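Local coordinates for CYTH domain-containing protein (Pyrococcus furiosus, PDB 1YEM) that is of unknown function but belongs to the CYTH family, whose members form an eight-stranded tunnel and commonly act on triphosphorylated substrates with divalent metal ions, at residues 42-45 and 51-54; 66-71 and 76-81; 106-111 and 165-170; 122-125 and 129-132. All coordinates share one frame; numbering follows the deposited sequence.

Overall arrangement
The chain builds one antiparallel barrel, the tunnel fold of the CYTH family. Interaction 1 closes the short turn between strands 32-44 and 50-57; interaction 2, next along the chain, closes the turn between strands 62-70 and 77-85. The two hairpins lie edge to edge, L51 and R53 bonding through their backbones to K68 and T66. Interaction 3 closes a much longer excursion, bringing the start of helix 167-173 against strand 102-115, and interaction 4, the turn of hairpin 118-125/129-137, is nested inside it. None of the loops cross. L166 and L168 extend interaction 3 to both earlier hairpins, whereas interactions 2 and 4 lie on opposite sides of the chain's centre.

Interaction 1: 42-45 and 51-54; sequences VYFE and LLRI
V42 and Y43 pair antiparallel with I54 and R53 in a beta hairpin of the CYTH barrel, the short strand segments running at 144° to each other and V42 N giving a nearly straight hydrogen bond of 2.9 Å to I54 O. I54 N returns a bond to V42 O, and F44 N donates to L52 O. Beyond that point water 1 fills in, giving to F44 O and accepting from L52 N where the backbones part.

The distinctive side-chain pair is Y43 with R53, which lie side by side on the same face. CB of R53 rests over one face of the Y43 ring, 3.9 Å from its centroid in a CH-pi contact. From there the chain bends at CG and CD, with CG set between the backbone N and the carbonyl carbon (chi1 70°). This route follows the ring to its hydroxyl, and R53 NE donates to Y43 OH at 3.2 Å, close to the guanidinium plane. Tyrosine suits the place because it offers both a flat surface and an acceptor at its far end; an alanine here would probably leave NE without that acceptor and the guanidinium freer to turn. On the other face the contact is apolar: I54 CG1 meets the F44 ring at its edge, 3.8 Å from CE2, while L52 CD2 packs 3.9 Å from F44 CB.

V42, L52 and I54 touch helix 88-97, whose F95 meets the F44 ring; L52 also reaches L98 of the second subunit; and strands 102-115 and 62-70 flank the hairpin in the sheet.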
loop_
_atom_site.group_PDB
_atom_site.type_symbol
_atom_site.label_atom_id
_atom_site.label_comp_id
_atom_site.label_asym_id
_atom_site.label_seq_id
_atom_site.Cartn_x
_atom_site.Cartn_y
_atom_site.Cartn_z
ATOM N N VAL B 42 6.368 9.599 -5.957
ATOM C CA VAL B 42 7.628 8.844 -6.044
ATOM C C VAL B 42 7.415 7.645 -6.991
ATOM O O VAL B 42 6.574 6.793 -6.747
ATOM C CB VAL B 42 8.080 8.355 -4.643
ATOM C CG1 VAL B 42 9.431 7.618 -4.712
ATOM C CG2 VAL B 42 8.167 9.515 -3.672
ATOM N N TYR B 43 8.172 7.604 -8.078
ATOM C CA TYR B 43 8.085 6.521 -9.043
ATOM C C TYR B 43 9.225 5.546 -8.812
ATOM O O TYR B 43 10.350 5.962 -8.553
ATOM C CB TYR B 43 8.181 7.062 -10.472
ATOM C CG TYR B 43 6.924 7.696 -10.955
ATOM C CD1 TYR B 43 5.980 6.951 -11.676
ATOM C CD2 TYR B 43 6.659 9.046 -10.698
ATOM C CE1 TYR B 43 4.811 7.530 -12.134
ATOM C CE2 TYR B 43 5.490 9.646 -11.156
ATOM C CZ TYR B 43 4.564 8.882 -11.866
ATOM O OH TYR B 43 3.385 9.457 -12.303
ATOM N N PHE B 44 8.916 4.252 -8.933
ATOM C CA PHE B 44 9.879 3.180 -8.774
ATOM C C PHE B 44 10.122 2.525 -10.106
ATOM O O PHE B 44 9.167 2.268 -10.832
ATOM C CB PHE B 44 9.331 2.128 -7.811
ATOM C CG PHE B 44 9.303 2.577 -6.399
ATOM C CD1 PHE B 44 10.447 2.549 -5.639
ATOM C CD2 PHE B 44 8.129 3.046 -5.826
ATOM C CE1 PHE B 44 10.439 2.976 -4.315
ATOM C CE2 PHE B 44 8.110 3.476 -4.498
ATOM C CZ PHE B 44 9.271 3.442 -3.747
ATOM N N GLU B 45 11.386 2.217 -10.412
ATOM C CA GLU B 45 11.745 1.605 -11.690
ATOM C C GLU B 45 11.094 0.253 -11.835
ATOM O O GLU B 45 11.257 -0.615 -10.993
ATOM C CB GLU B 45 13.262 1.435 -11.837
ATOM C CG GLU B 45 14.048 2.739 -11.992
ATOM C CD GLU B 45 15.583 2.532 -11.969
ATOM O OE1 GLU B 45 16.052 1.442 -12.395
ATOM O OE2 GLU B 45 16.312 3.467 -11.518
ATOM N N LEU B 51 3.712 1.111 -14.565
ATOM C CA LEU B 51 4.099 2.231 -13.705
ATOM C C LEU B 51 3.748 1.898 -12.272
ATOM O O LEU B 51 2.769 1.180 -12.014
ATOM C CB LEU B 51 3.387 3.513 -14.105
ATOM C CG LEU B 51 3.684 4.051 -15.500
ATOM C CD1 LEU B 51 2.640 5.079 -15.889
ATOM C CD2 LEU B 51 5.106 4.638 -15.553
ATOM N N LEU B 52 4.553 2.422 -11.347
ATOM C CA LEU B 52 4.370 2.185 -9.931
ATOM C C LEU B 52 4.774 3.426 -9.231
ATOM O O LEU B 52 5.890 3.877 -9.408
ATOM C CB LEU B 52 5.260 1.015 -9.449
ATOM C CG LEU B 52 5.238 0.709 -7.935
ATOM C CD1 LEU B 52 3.843 0.268 -7.480
ATOM C CD2 LEU B 52 6.277 -0.353 -7.587
ATOM N N ARG B 53 3.863 3.990 -8.447
ATOM C CA ARG B 53 4.168 5.191 -7.676
ATOM C C ARG B 53 3.399 5.287 -6.374
ATOM O O ARG B 53 2.273 4.776 -6.246
ATOM C CB ARG B 53 3.920 6.474 -8.500
ATOM C CG ARG B 53 2.469 6.787 -8.788
ATOM C CD ARG B 53 2.189 8.274 -8.792
ATOM N NE ARG B 53 1.337 8.615 -9.927
ATOM C CZ ARG B 53 0.021 8.432 -9.987
ATOM N NH1 ARG B 53 -0.661 7.947 -8.964
ATOM N NH2 ARG B 53 -0.621 8.767 -11.080
ATOM N N ILE B 54 4.034 5.950 -5.413
ATOM C CA ILE B 54 3.412 6.313 -4.155
ATOM C C ILE B 54 3.161 7.812 -4.226
ATOM O O ILE B 54 4.064 8.579 -4.542
ATOM C CB ILE B 54 4.323 5.994 -2.931
ATOM C CG1 ILE B 54 4.820 4.532 -2.975
ATOM C CG2 ILE B 54 3.596 6.261 -1.628
ATOM C CD1 ILE B 54 3.752 3.499 -3.211
HETATM O O HOH W 1 7.087 3.618 -12.413
#

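Interaction 2: 66-71 and 76-81; sequences TFKEIL and EEFYEV
K68, F78 and E80 gather on one face of the hairpin formed by strands 62-70 and 77-85, part of the closed antiparallel barrel that gives CYTH proteins their tunnel. The K68 chain, extended beyond CG, runs alongside E80 and passes obliquely by F78. Its CD lies 3.8 Å from F78 CD1, and its ammonium ends above the ring, NZ standing 4.7 Å from the F78 centroid and 11° off the normal, a cation-pi contact. The long lysine thus uses its methylenes for packing and its charge for the ring. I70 lies beside the same phenylalanine, CG1 at 3.7 Å from CE1.

E80 points the same way as K68. With its CG anti to the backbone N (chi1 172°) and the chain straight beyond, the carboxylate is carried to a point where OE2 remains 4.5 Å from K68 NZ, too far for a salt bridge, and any attraction is probably modest. An alanine in its place would probably leave K68 without this neighbouring negative charge and T66 CG2 without the aliphatic CG packed against it. T66 itself turns its hydroxyl to E82. E10 also touches K68, and E12 touches F78, consistent with the ExExK signature of strand 10-17, to which both glutamates belong.

On the opposite face F67, E69, Y79 and V81 look toward the second subunit, where Y79 OH is hydrogen-bonded to E93 of that chain. Backbone bonds hold the register throughout, and at the turn end L71 N donates to E77 O at 2.8 Å while L71 CB packs 4.1 Å from E77 CB.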
loop_
_atom_site.group_PDB
_atom_site.type_symbol
_atom_site.label_atom_id
_atom_site.label_comp_id
_atom_site.label_asym_id
_atom_site.label_seq_id
_atom_site.Cartn_x
_atom_site.Cartn_y
_atom_site.Cartn_z
ATOM N N THR B 66 -0.289 3.572 -6.480
ATOM C CA THR B 66 -0.881 3.454 -7.811
ATOM C C THR B 66 -0.024 2.578 -8.719
ATOM O O THR B 66 1.193 2.726 -8.768
ATOM C CB THR B 66 -1.049 4.839 -8.464
ATOM O OG1 THR B 66 -1.797 5.696 -7.587
ATOM C CG2 THR B 66 -1.778 4.731 -9.799
ATOM N N PHE B 67 -0.672 1.645 -9.399
ATOM C CA PHE B 67 -0.032 0.854 -10.443
ATOM C C PHE B 67 -0.777 1.113 -11.749
ATOM O O PHE B 67 -1.992 1.111 -11.756
ATOM C CB PHE B 67 -0.068 -0.644 -10.102
ATOM C CG PHE B 67 0.284 -1.530 -11.253
ATOM C CD1 PHE B 67 1.600 -1.893 -11.491
ATOM C CD2 PHE B 67 -0.702 -1.986 -12.124
ATOM C CE1 PHE B 67 1.926 -2.696 -12.583
ATOM C CE2 PHE B 67 -0.382 -2.785 -13.207
ATOM C CZ PHE B 67 0.926 -3.143 -13.438
ATOM N N LYS B 68 -0.040 1.353 -12.831
ATOM C CA LYS B 68 -0.644 1.493 -14.162
ATOM C C LYS B 68 0.009 0.592 -15.198
ATOM O O LYS B 68 1.197 0.314 -15.127
ATOM C CB LYS B 68 -0.547 2.939 -14.681
ATOM C CG LYS B 68 -1.302 3.964 -13.896
ATOM C CD LYS B 68 -1.339 5.269 -14.654
ATOM C CE LYS B 68 -1.834 6.429 -13.796
ATOM N NZ LYS B 68 -1.752 7.708 -14.548
ATOM N N GLU B 69 -0.789 0.153 -16.163
ATOM C CA GLU B 69 -0.267 -0.364 -17.424
ATOM C C GLU B 69 -0.566 0.635 -18.521
ATOM O O GLU B 69 -1.730 0.970 -18.774
ATOM C CB GLU B 69 -0.882 -1.719 -17.776
ATOM C CG GLU B 69 -0.058 -2.902 -17.293
ATOM C CD GLU B 69 -0.898 -4.152 -17.111
ATOM O OE1 GLU B 69 -1.661 -4.473 -18.058
ATOM O OE2 GLU B 69 -0.797 -4.801 -16.027
ATOM N N ILE B 70 0.497 1.111 -19.162
ATOM C CA ILE B 70 0.392 1.991 -20.324
ATOM C C ILE B 70 -0.034 1.112 -21.486
ATOM O O ILE B 70 0.647 0.133 -21.792
ATOM C CB ILE B 70 1.737 2.660 -20.653
ATOM C CG1 ILE B 70 2.308 3.392 -19.437
ATOM C CG2 ILE B 70 1.573 3.637 -21.802
ATOM C CD1 ILE B 70 3.816 3.609 -19.515
ATOM N N LEU B 71 -1.170 1.439 -22.106
ATOM C CA LEU B 71 -1.794 0.574 -23.117
ATOM C C LEU B 71 -1.561 1.045 -24.554
ATOM O O LEU B 71 -2.132 0.468 -25.478
ATOM C CB LEU B 71 -3.304 0.465 -22.887
ATOM C CG LEU B 71 -3.825 0.014 -21.527
ATOM C CD1 LEU B 71 -5.357 0.028 -21.518
ATOM C CD2 LEU B 71 -3.293 -1.380 -21.157
ATOM N N GLU B 76 -1.857 7.787 -23.923
ATOM C CA GLU B 76 -3.221 8.312 -23.818
ATOM C C GLU B 76 -4.202 7.326 -23.229
ATOM O O GLU B 76 -5.355 7.652 -23.051
ATOM C CB GLU B 76 -3.708 8.759 -25.188
ATOM C CG GLU B 76 -3.009 10.016 -25.673
ATOM C CD GLU B 76 -3.461 10.459 -27.061
ATOM O OE1 GLU B 76 -4.413 9.870 -27.590
ATOM O OE2 GLU B 76 -2.854 11.405 -27.613
ATOM N N GLU B 77 -3.717 6.137 -22.883
ATOM C CA GLU B 77 -4.561 4.997 -22.596
ATOM C C GLU B 77 -3.898 4.175 -21.501
ATOM O O GLU B 77 -2.759 3.696 -21.665
ATOM C CB GLU B 77 -4.673 4.169 -23.853
ATOM C CG GLU B 77 -6.048 3.770 -24.278
ATOM C CD GLU B 77 -6.072 3.474 -25.779
ATOM O OE1 GLU B 77 -6.169 4.435 -26.578
ATOM O OE2 GLU B 77 -5.956 2.290 -26.152
ATOM N N PHE B 78 -4.599 4.017 -20.382
ATOM C CA PHE B 78 -4.016 3.403 -19.202
ATOM C C PHE B 78 -4.960 2.444 -18.537
ATOM O O PHE B 78 -6.156 2.682 -18.487
ATOM C CB PHE B 78 -3.651 4.475 -18.181
ATOM C CG PHE B 78 -2.599 5.422 -18.644
ATOM C CD1 PHE B 78 -1.248 5.151 -18.423
ATOM C CD2 PHE B 78 -2.952 6.616 -19.289
ATOM C CE1 PHE B 78 -0.247 6.061 -18.855
ATOM C CE2 PHE B 78 -1.988 7.498 -19.720
ATOM C CZ PHE B 78 -0.622 7.226 -19.500
ATOM N N TYR B 79 -4.411 1.358 -18.009
ATOM C CA TYR B 79 -5.122 0.564 -17.013
ATOM C C TYR B 79 -4.526 0.911 -15.652
ATOM O O TYR B 79 -3.307 0.901 -15.475
ATOM C CB TYR B 79 -5.003 -0.943 -17.278
ATOM C CG TYR B 79 -5.627 -1.753 -16.161
ATOM C CD1 TYR B 79 -6.998 -1.663 -15.902
ATOM C CD2 TYR B 79 -4.846 -2.578 -15.337
ATOM C CE1 TYR B 79 -7.590 -2.389 -14.862
ATOM C CE2 TYR B 79 -5.421 -3.311 -14.297
ATOM C CZ TYR B 79 -6.799 -3.213 -14.064
ATOM O OH TYR B 79 -7.394 -3.922 -13.042
ATOM N N GLU B 80 -5.382 1.224 -14.691
ATOM C CA GLU B 80 -4.907 1.677 -13.392
ATOM C C GLU B 80 -5.524 0.887 -12.243
ATOM O O GLU B 80 -6.716 0.612 -12.243
ATOM C CB GLU B 80 -5.204 3.176 -13.217
ATOM C CG GLU B 80 -4.922 3.702 -11.801
ATOM C CD GLU B 80 -4.977 5.216 -11.693
ATOM O OE1 GLU B 80 -4.627 5.738 -10.622
ATOM O OE2 GLU B 80 -5.373 5.884 -12.671
ATOM N N VAL B 81 -4.692 0.535 -11.263
ATOM C CA VAL B 81 -5.180 0.052 -9.968
ATOM C C VAL B 81 -4.588 0.933 -8.876
ATOM O O VAL B 81 -3.359 1.079 -8.789
ATOM C CB VAL B 81 -4.767 -1.424 -9.668
ATOM C CG1 VAL B 81 -5.518 -1.930 -8.448
ATOM C CG2 VAL B 81 -5.043 -2.315 -10.842
#

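Interaction 3: 106-111 and 165-170; sequences IKKKRW and RLYLEL
I106 and K108, two residues apart on one strand, both point at Y167 but reach different parts of it. In I106 the longer branch is fully stretched (chi1 -63°, chi2 176°), so that the terminal CD1 is pushed out to the first turn of the helix: it lies 3.8 Å from Y167 CB and 3.7 Å from L168 N. Isoleucine fits because this branch ends in a compact methyl that packs on Y167 CB, in a buried place where no hydrogen bond is made across the contact. I106 CD1 also packs 3.7 Å from Y43 CE2.

K108 behaves otherwise. Its CG takes the position between the backbone N and carbonyl carbon (chi1 66°), and the rest of the chain is extended, crossing the tyrosine side chain at about a right angle. NZ ends 3.5 Å from both CD1 and CE1 of Y167, approaching obliquely; its acidic neighbour D41 (OD1) gives only a long, weak ion pair.

The C-terminal helix 167-173 lies against the inner face of the antiparallel barrel here, in a family whose tunnel is lined with charged residues. Y167 carries its ring to two charged partners, its hydroxyl bonding to D133 and K14 making a cation-pi contact. An aromatic partner, F131, meets the ring edge-to-face. Such mixed surroundings suit a tyrosine, which is both aromatic and polar at its end.

L166 occupies the N-cap of the helix. Being a leucine it offers no side-chain acceptor for the first turn, but its N donates to E169 OE2 at 2.9 Å, from above the carboxylate plane, as in one half of a capping box.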
loop_
_atom_site.group_PDB
_atom_site.type_symbol
_atom_site.label_atom_id
_atom_site.label_comp_id
_atom_site.label_asym_id
_atom_site.label_seq_id
_atom_site.Cartn_x
_atom_site.Cartn_y
_atom_site.Cartn_z
ATOM N N ILE B 106 8.284 13.624 -8.178
ATOM C CA ILE B 106 7.590 14.679 -8.913
ATOM C C ILE B 106 6.661 15.413 -7.965
ATOM O O ILE B 106 5.846 14.792 -7.283
ATOM C CB ILE B 106 6.798 14.098 -10.127
ATOM C CG1 ILE B 106 7.772 13.453 -11.111
ATOM C CG2 ILE B 106 5.966 15.204 -10.825
ATOM C CD1 ILE B 106 7.129 12.777 -12.282
ATOM N N LYS B 107 6.823 16.732 -7.899
ATOM C CA LYS B 107 5.937 17.584 -7.128
ATOM C C LYS B 107 5.073 18.386 -8.102
ATOM O O LYS B 107 5.558 18.886 -9.115
ATOM C CB LYS B 107 6.724 18.527 -6.203
ATOM C CG LYS B 107 7.466 17.828 -5.049
ATOM N N LYS B 108 3.789 18.485 -7.794
ATOM C CA LYS B 108 2.884 19.255 -8.604
ATOM C C LYS B 108 1.676 19.659 -7.791
ATOM O O LYS B 108 1.331 19.009 -6.802
ATOM C CB LYS B 108 2.482 18.474 -9.881
ATOM C CG LYS B 108 1.641 17.198 -9.660
ATOM C CD LYS B 108 1.647 16.249 -10.942
ATOM C CE LYS B 108 0.584 15.128 -10.829
ATOM N NZ LYS B 108 0.622 14.109 -11.911
ATOM N N LYS B 109 1.085 20.782 -8.187
ATOM C CA LYS B 109 -0.229 21.214 -7.724
ATOM C C LYS B 109 -1.246 20.880 -8.813
ATOM O O LYS B 109 -0.972 21.040 -10.023
ATOM C CB LYS B 109 -0.237 22.712 -7.468
ATOM C CG LYS B 109 0.680 23.144 -6.340
ATOM C CD LYS B 109 0.734 24.668 -6.184
ATOM C CE LYS B 109 1.921 25.084 -5.288
ATOM N NZ LYS B 109 1.703 26.381 -4.582
ATOM N N ARG B 110 -2.418 20.419 -8.395
ATOM C CA ARG B 110 -3.430 20.017 -9.330
ATOM C C ARG B 110 -4.803 20.471 -8.907
ATOM O O ARG B 110 -5.207 20.230 -7.785
ATOM C CB ARG B 110 -3.436 18.515 -9.480
ATOM C CG ARG B 110 -4.702 18.001 -10.133
ATOM C CD ARG B 110 -4.724 16.557 -10.167
ATOM N NE ARG B 110 -3.775 16.087 -11.119
ATOM C CZ ARG B 110 -3.494 14.799 -11.298
ATOM N NH1 ARG B 110 -2.586 14.455 -12.219
ATOM N NH2 ARG B 110 -4.122 13.858 -10.562
ATOM N N TRP B 111 -5.516 21.118 -9.836
ATOM C CA TRP B 111 -6.915 21.478 -9.657
ATOM C C TRP B 111 -7.721 20.591 -10.567
ATOM O O TRP B 111 -7.444 20.506 -11.754
ATOM C CB TRP B 111 -7.176 22.925 -10.062
ATOM C CG TRP B 111 -6.580 23.982 -9.157
ATOM C CD1 TRP B 111 -7.222 24.674 -8.168
ATOM C CD2 TRP B 111 -5.242 24.475 -9.191
ATOM N NE1 TRP B 111 -6.362 25.575 -7.587
ATOM C CE2 TRP B 111 -5.138 25.470 -8.194
ATOM C CE3 TRP B 111 -4.115 24.175 -9.969
ATOM C CZ2 TRP B 111 -3.951 26.156 -7.948
ATOM C CZ3 TRP B 111 -2.935 24.863 -9.726
ATOM C CH2 TRP B 111 -2.862 25.840 -8.717
ATOM N N ARG B 165 4.738 12.958 -23.753
ATOM C CA ARG B 165 5.576 12.332 -22.718
ATOM C C ARG B 165 4.897 12.309 -21.337
ATOM O O ARG B 165 4.185 13.234 -20.958
ATOM C CB ARG B 165 6.945 13.023 -22.598
ATOM C CG ARG B 165 7.777 13.146 -23.907
ATOM C CD ARG B 165 7.743 11.862 -24.781
ATOM N N LEU B 166 5.151 11.235 -20.594
ATOM C CA LEU B 166 4.803 11.140 -19.183
ATOM C C LEU B 166 5.596 12.175 -18.410
ATOM O O LEU B 166 6.687 12.536 -18.815
ATOM C CB LEU B 166 5.166 9.744 -18.643
ATOM C CG LEU B 166 4.548 8.538 -19.345
ATOM C CD1 LEU B 166 5.166 7.264 -18.837
ATOM C CD2 LEU B 166 3.044 8.519 -19.147
ATOM N N TYR B 167 5.054 12.637 -17.289
ATOM C CA TYR B 167 5.786 13.511 -16.380
ATOM C C TYR B 167 7.093 12.860 -15.915
ATOM O O TYR B 167 8.074 13.542 -15.646
ATOM C CB TYR B 167 4.930 13.842 -15.140
ATOM C CG TYR B 167 3.730 14.697 -15.414
ATOM C CD1 TYR B 167 2.484 14.370 -14.874
ATOM C CD2 TYR B 167 3.824 15.849 -16.225
ATOM C CE1 TYR B 167 1.357 15.145 -15.130
ATOM C CE2 TYR B 167 2.695 16.637 -16.482
ATOM C CZ TYR B 167 1.458 16.270 -15.924
ATOM O OH TYR B 167 0.323 17.024 -16.161
ATOM N N LEU B 168 7.057 11.533 -15.784
ATOM C CA LEU B 168 8.200 10.716 -15.408
ATOM C C LEU B 168 9.302 10.843 -16.448
ATOM O O LEU B 168 10.458 11.020 -16.110
ATOM C CB LEU B 168 7.752 9.233 -15.281
ATOM C CG LEU B 168 8.844 8.193 -15.005
ATOM C CD1 LEU B 168 9.524 8.499 -13.674
ATOM C CD2 LEU B 168 8.285 6.798 -15.003
ATOM N N GLU B 169 8.915 10.728 -17.716
ATOM C CA GLU B 169 9.832 10.905 -18.843
ATOM C C GLU B 169 10.395 12.340 -18.895
ATOM O O GLU B 169 11.577 12.531 -19.149
ATOM C CB GLU B 169 9.125 10.547 -20.166
ATOM C CG GLU B 169 9.000 9.010 -20.447
ATOM C CD GLU B 169 7.911 8.659 -21.483
ATOM O OE1 GLU B 169 7.778 7.456 -21.877
ATOM O OE2 GLU B 169 7.172 9.580 -21.899
ATOM N N LEU B 170 9.543 13.333 -18.637
ATOM C CA LEU B 170 9.936 14.748 -18.699
ATOM C C LEU B 170 10.912 15.134 -17.585
ATOM O O LEU B 170 11.857 15.877 -17.821
ATOM C CB LEU B 170 8.695 15.656 -18.638
ATOM C CG LEU B 170 7.707 15.574 -19.815
ATOM C CD1 LEU B 170 6.416 16.315 -19.484
ATOM C CD2 LEU B 170 8.321 16.112 -21.091
#

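Interaction 4: 122-125 and 129-132; sequences VNRV and GDFV
R124 and D130 lie side by side across a tight antiparallel hairpin, the guanidinium gripping the carboxylate side-on in a bidentate salt bridge. NE of R124 donates to D130 OD2 and NH2 to OD1, both at 3.0 Å; OD1 uses its syn lone pair, and the guanidinium and carboxylate planes are 35° apart. The arginine chain leaves with CG anti to its N (chi1 170°) and bends at CD, which turns the guanidinium edge back to the aspartate. Beneath, backbone bonds pair N123 with F131 and V125 with G129, the N123 N to F131 O bond being 2.7 Å and nearly straight. G129 adopts backbone angles at which a CB would jam against the preceding carbonyl oxygen, so glycine suits the start of the second strand.

Across the other face V125 CG2 lies 4.2 Å from F131 CD1, the two side chains nearly perpendicular, and both pack against helix 167-173. N123 sends its OD1 to R110.

On the face of the ion pair, V122 and V132 touch F22 of helix 19-29, and E20 forms a salt bridge with R124 NH2. R124 thus lies between two acids, D130 and E20, so its positive charge is probably favoured; the L19 N-H gives D130 OD1 a second donor.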
loop_
_atom_site.group_PDB
_atom_site.type_symbol
_atom_site.label_atom_id
_atom_site.label_comp_id
_atom_site.label_asym_id
_atom_site.label_seq_id
_atom_site.Cartn_x
_atom_site.Cartn_y
_atom_site.Cartn_z
ATOM N N VAL B 122 -5.843 20.475 -14.122
ATOM C CA VAL B 122 -4.895 21.552 -14.317
ATOM C C VAL B 122 -3.692 21.327 -13.387
ATOM O O VAL B 122 -3.825 21.361 -12.176
ATOM C CB VAL B 122 -5.559 22.912 -14.043
ATOM C CG1 VAL B 122 -4.647 24.044 -14.444
ATOM C CG2 VAL B 122 -6.907 23.004 -14.808
ATOM N N ASN B 123 -2.529 21.097 -13.989
ATOM C CA ASN B 123 -1.305 20.765 -13.269
ATOM C C ASN B 123 -0.213 21.809 -13.404
ATOM O O ASN B 123 0.153 22.218 -14.518
ATOM C CB ASN B 123 -0.752 19.441 -13.777
ATOM C CG ASN B 123 -1.683 18.317 -13.536
ATOM O OD1 ASN B 123 -1.600 17.674 -12.520
ATOM N ND2 ASN B 123 -2.613 18.098 -14.449
ATOM N N ARG B 124 0.316 22.223 -12.258
ATOM C CA ARG B 124 1.510 23.037 -12.207
ATOM C C ARG B 124 2.616 22.177 -11.599
ATOM O O ARG B 124 2.600 21.869 -10.410
ATOM C CB ARG B 124 1.253 24.296 -11.385
ATOM C CG ARG B 124 2.483 25.086 -11.073
ATOM C CD ARG B 124 2.146 26.551 -10.870
ATOM N NE ARG B 124 2.230 27.302 -12.134
ATOM C CZ ARG B 124 2.051 28.607 -12.233
ATOM N NH1 ARG B 124 1.776 29.316 -11.163
ATOM N NH2 ARG B 124 2.149 29.197 -13.411
ATOM N N VAL B 125 3.563 21.800 -12.435
ATOM C CA VAL B 125 4.528 20.762 -12.118
ATOM C C VAL B 125 5.899 21.397 -11.934
ATOM O O VAL B 125 6.472 21.955 -12.895
ATOM C CB VAL B 125 4.563 19.700 -13.249
ATOM C CG1 VAL B 125 5.499 18.547 -12.899
ATOM C CG2 VAL B 125 3.139 19.168 -13.530
ATOM N N GLY B 129 6.614 22.622 -15.821
ATOM C CA GLY B 129 5.672 23.611 -16.320
ATOM C C GLY B 129 4.224 23.271 -16.028
ATOM O O GLY B 129 3.919 22.441 -15.148
ATOM N N ASP B 130 3.343 23.917 -16.797
ATOM C CA ASP B 130 1.902 23.834 -16.624
ATOM C C ASP B 130 1.252 23.002 -17.711
ATOM O O ASP B 130 1.634 23.062 -18.876
ATOM C CB ASP B 130 1.289 25.233 -16.626
ATOM C CG ASP B 130 1.804 26.087 -15.513
ATOM O OD1 ASP B 130 1.738 27.317 -15.647
ATOM O OD2 ASP B 130 2.281 25.543 -14.508
ATOM N N PHE B 131 0.249 22.229 -17.317
ATOM C CA PHE B 131 -0.412 21.316 -18.232
ATOM C C PHE B 131 -1.836 21.138 -17.816
ATOM O O PHE B 131 -2.155 21.224 -16.625
ATOM C CB PHE B 131 0.260 19.931 -18.218
ATOM C CG PHE B 131 1.716 19.948 -18.580
ATOM C CD1 PHE B 131 2.689 20.099 -17.592
ATOM C CD2 PHE B 131 2.123 19.792 -19.901
ATOM C CE1 PHE B 131 4.047 20.097 -17.911
ATOM C CE2 PHE B 131 3.478 19.787 -20.230
ATOM C CZ PHE B 131 4.444 19.945 -19.215
ATOM N N VAL B 132 -2.697 20.881 -18.798
ATOM C CA VAL B 132 -4.015 20.367 -18.524
ATOM C C VAL B 132 -4.145 18.958 -19.110
ATOM O O VAL B 132 -3.784 18.711 -20.259
ATOM C CB VAL B 132 -5.157 21.316 -19.016
ATOM C CG1 VAL B 132 -5.227 21.382 -20.525
ATOM C CG2 VAL B 132 -6.477 20.859 -18.442
#